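Side-chain contact in alpha-n-acetylglucosaminidase family protein (Clostridium perfringens, PDB 4A42), which is a family 32 carbohydrate-binding module from a family 89 alpha-N-acetylglucosaminidase, probably binding glycans for the attached enzyme: residues 132-136 and 137-141. Residues are numbered along the deposited sequence; the frame is centred on the assembly and turned at random.
Sequences FNFNS and ENVKI
Ile141 CD1 covers one face of the Phe134 ring, while Val139 CG1 approaches the same ring obliquely. Phe134 ends strand 126-134 and Ile141 begins strand 141-148, so the two flank the connecting loop, and because these strands lie in different sheets of the antiparallel beta-sandwich of an F5/8 type C domain, the loop carries the chain from one sheet to the other. A CH-pi interaction is supported by the distance of 4.3 Å from Ile141 CD1 to the centroid of the Phe134 ring, at 24° from the ring normal. The methyl is displaced toward the rim: Ile141 CD1 lies 4.0 Å from Phe134 CE1, and CZ is equally near. The two side chains come from opposite directions. With CG1 of Ile141 anti to its carbonyl carbon (chi1 -55°), the chain bends again at chi2 and delivers CD1 over the ring. Tyr90 of strand 90-95 also touches Phe134, and Ile80 of strand 77-82 touches Ile141, which places this contact in the interior between the sheets.

Nearer the turn, Val139 CG2 packs 4.0 Å from Phe134 CB and also meets Ser136. Here Val139 CG2 stands 3.4 Å from Ser136 O, a buried carbonyl oxygen with no polar partner in the model, so the methyl gives it an apolar neighbour but no hydrogen bond.

The Ser136 hydroxyl is better supplied. Its chi1 of 38° sets OG between the backbone N and the carbonyl carbon, and the backbone N of Lys89 hydrogen-bonds to it, tying the turn to the adjoining loop. One water links the side chain of Ser136 to the carbonyl of the next residue: its oxygen hydrogen-bonds with Ser136 OG at 2.7 Å and donates a 2.6 Å hydrogen bond to Glu137 O.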
ATOM      1  N   PHE A 132       3.512   2.391  -2.185  1.00 16.01           N
ATOM      2  CA  PHE A 132       3.937   1.049  -1.812  1.00 15.89           C
ATOM      3  C   PHE A 132       4.799   0.500  -2.928  1.00 14.07           C
ATOM      4  O   PHE A 132       4.394   0.496  -4.086  1.00 16.02           O
ATOM      5  CB  PHE A 132       2.712   0.138  -1.611  1.00 16.39           C
ATOM      6  CG  PHE A 132       1.823   0.572  -0.483  1.00 15.88           C
ATOM      7  CD1 PHE A 132       0.911   1.607  -0.661  1.00 16.63           C
ATOM      8  CD2 PHE A 132       1.898  -0.042   0.758  1.00 15.96           C
ATOM      9  CE1 PHE A 132       0.106   2.030   0.383  1.00 17.61           C
ATOM     10  CE2 PHE A 132       1.075   0.366   1.805  1.00 15.28           C
ATOM     11  CZ  PHE A 132       0.187   1.413   1.618  1.00 15.38           C
ATOM     12  N   ASN A 133       5.993   0.041  -2.589  1.00 14.72           N
ATOM     13  CA  ASN A 133       6.848  -0.584  -3.577  1.00 15.34           C
ATOM     14  C   ASN A 133       7.033  -2.034  -3.199  1.00 13.32           C
ATOM     15  O   ASN A 133       7.227  -2.348  -2.029  1.00 14.86           O
ATOM     16  CB  ASN A 133       8.186   0.147  -3.629  1.00 20.91           C
ATOM     17  CG  ASN A 133       8.006   1.650  -3.679  1.00 23.90           C
ATOM     18  OD1 ASN A 133       7.523   2.191  -4.678  1.00 23.88           O
ATOM     19  ND2 ASN A 133       8.355   2.330  -2.586  1.00 26.11           N
ATOM     20  N   PHE A 134       6.936  -2.922  -4.182  1.00 13.08           N
ATOM     21  CA  PHE A 134       7.044  -4.352  -3.912  1.00 11.55           C
ATOM     22  C   PHE A 134       8.179  -4.944  -4.722  1.00 14.77           C
ATOM     23  O   PHE A 134       8.230  -4.783  -5.936  1.00 16.20           O
ATOM     24  CB  PHE A 134       5.731  -5.068  -4.236  1.00 12.45           C
ATOM     25  CG  PHE A 134       4.552  -4.518  -3.493  1.00 12.00           C
ATOM     26  CD1 PHE A 134       4.404  -4.756  -2.138  1.00 14.47           C
ATOM     27  CD2 PHE A 134       3.600  -3.747  -4.139  1.00 14.54           C
ATOM     28  CE1 PHE A 134       3.333  -4.246  -1.436  1.00 13.45           C
ATOM     29  CE2 PHE A 134       2.505  -3.229  -3.436  1.00 15.27           C
ATOM     30  CZ  PHE A 134       2.370  -3.487  -2.087  1.00 13.51           C
ATOM     31  N   ASN A 135       9.112  -5.585  -4.035  1.00 15.84           N
ATOM     32  CA  ASN A 135      10.243  -6.199  -4.712  1.00 16.25           C
ATOM     33  C   ASN A 135      10.379  -7.708  -4.594  1.00 16.72           C
ATOM     34  O   ASN A 135      11.396  -8.246  -4.953  1.00 20.19           O
ATOM     35  CB  ASN A 135      11.555  -5.513  -4.362  1.00 18.77           C
ATOM     36  CG  ASN A 135      11.885  -5.613  -2.915  1.00 21.91           C
ATOM     37  OD1 ASN A 135      11.300  -4.922  -2.112  1.00 23.41           O
ATOM     38  ND2 ASN A 135      12.853  -6.454  -2.573  1.00 22.12           N
ATOM     39  N   SER A 136       9.376  -8.381  -4.055  1.00 13.16           N
ATOM     40  CA  SER A 136       9.401  -9.824  -4.004  1.00 13.17           C
ATOM     41  C   SER A 136       8.774 -10.416  -5.266  1.00 15.40           C
ATOM     42  O   SER A 136       8.271  -9.704  -6.116  1.00 17.49           O
ATOM     43  CB  SER A 136       8.713 -10.353  -2.751  1.00 13.31           C
ATOM     44  OG  SER A 136       7.587  -9.582  -2.440  1.00 14.03           O
ATOM     45  N   GLU A 137       8.854 -11.732  -5.367  1.00 15.28           N
ATOM     46  CA  GLU A 137       8.208 -12.465  -6.434  1.00 20.39           C
ATOM     47  C   GLU A 137       6.806 -12.884  -5.993  1.00 18.89           C
ATOM     48  O   GLU A 137       6.519 -12.957  -4.823  1.00 17.79           O
ATOM     49  CB  GLU A 137       9.032 -13.696  -6.773  1.00 25.63           C
ATOM     50  CG  GLU A 137      10.396 -13.384  -7.344  1.00 29.75           C
ATOM     51  CD  GLU A 137      10.306 -12.543  -8.602  1.00 36.58           C
ATOM     52  OE1 GLU A 137       9.401 -12.814  -9.408  1.00 40.03           O
ATOM     53  OE2 GLU A 137      11.120 -11.620  -8.792  1.00 37.45           O
ATOM     54  N   ASN A 138       6.042 -13.315  -7.071  0.62 19.96           N
ATOM     55  CA  ASN A 138       4.629 -13.675  -6.913  0.62 20.51           C
ATOM     56  C   ASN A 138       3.821 -12.734  -6.022  0.62 17.18           C
ATOM     57  O   ASN A 138       3.046 -13.185  -5.178  0.62 17.96           O
ATOM     58  CB  ASN A 138       4.452 -15.135  -6.456  0.62 23.36           C
ATOM     59  CG  ASN A 138       5.229 -15.468  -5.190  0.62 22.02           C
ATOM     60  OD1 ASN A 138       4.864 -15.051  -4.086  0.62 22.83           O
ATOM     61  ND2 ASN A 138       6.294 -16.247  -5.343  0.62 22.08           N
ATOM     62  N   VAL A 139       4.025 -11.391  -6.315  1.00 14.59           N
ATOM     63  CA  VAL A 139       3.213 -10.490  -5.507  1.00 12.67           C
ATOM     64  C   VAL A 139       1.729 -10.560  -5.834  1.00 11.14           C
ATOM     65  O   VAL A 139       1.353 -10.377  -6.970  1.00 12.65           O
ATOM     66  CB  VAL A 139       3.696  -9.038  -5.731  1.00 13.85           C
ATOM     67  CG1 VAL A 139       2.802  -8.043  -5.051  1.00 15.32           C
ATOM     68  CG2 VAL A 139       5.120  -8.881  -5.246  1.00 17.13           C
ATOM     69  N   LYS A 140       0.892 -10.795  -4.834  1.00 10.01           N
ATOM     70  CA  LYS A 140      -0.548 -10.751  -5.030  1.00  8.18           C
ATOM     71  C   LYS A 140      -1.134 -10.051  -3.821  1.00  9.59           C
ATOM     72  O   LYS A 140      -1.158 -10.610  -2.754  1.00 12.61           O
ATOM     73  CB  LYS A 140      -1.127 -12.164  -5.164  1.00 11.19           C
ATOM     74  CG  LYS A 140      -0.443 -12.975  -6.234  1.00 13.80           C
ATOM     75  CD  LYS A 140      -1.059 -14.348  -6.413  1.00 17.96           C
ATOM     76  CE  LYS A 140      -0.412 -15.047  -7.589  1.00 20.82           C
ATOM     77  NZ  LYS A 140      -1.054 -16.322  -7.930  1.00 24.34           N
ATOM     78  N   ILE A 141      -1.626  -8.840  -3.999  1.00  9.59           N
ATOM     79  CA  ILE A 141      -2.103  -8.058  -2.867  1.00  8.69           C
ATOM     80  C   ILE A 141      -3.625  -8.107  -2.780  1.00  8.37           C
ATOM     81  O   ILE A 141      -4.328  -7.684  -3.695  1.00  9.64           O
ATOM     82  CB  ILE A 141      -1.625  -6.588  -2.987  1.00  8.23           C
ATOM     83  CG1 ILE A 141      -0.099  -6.518  -3.141  1.00  8.84           C
ATOM     84  CG2 ILE A 141      -2.111  -5.755  -1.790  1.00 10.25           C
ATOM     85  CD1 ILE A 141       0.672  -7.143  -2.007  1.00  9.05           C
TER
HETATM   86  O   HOH W   1       5.689 -11.382  -2.926  1.00 32.94           O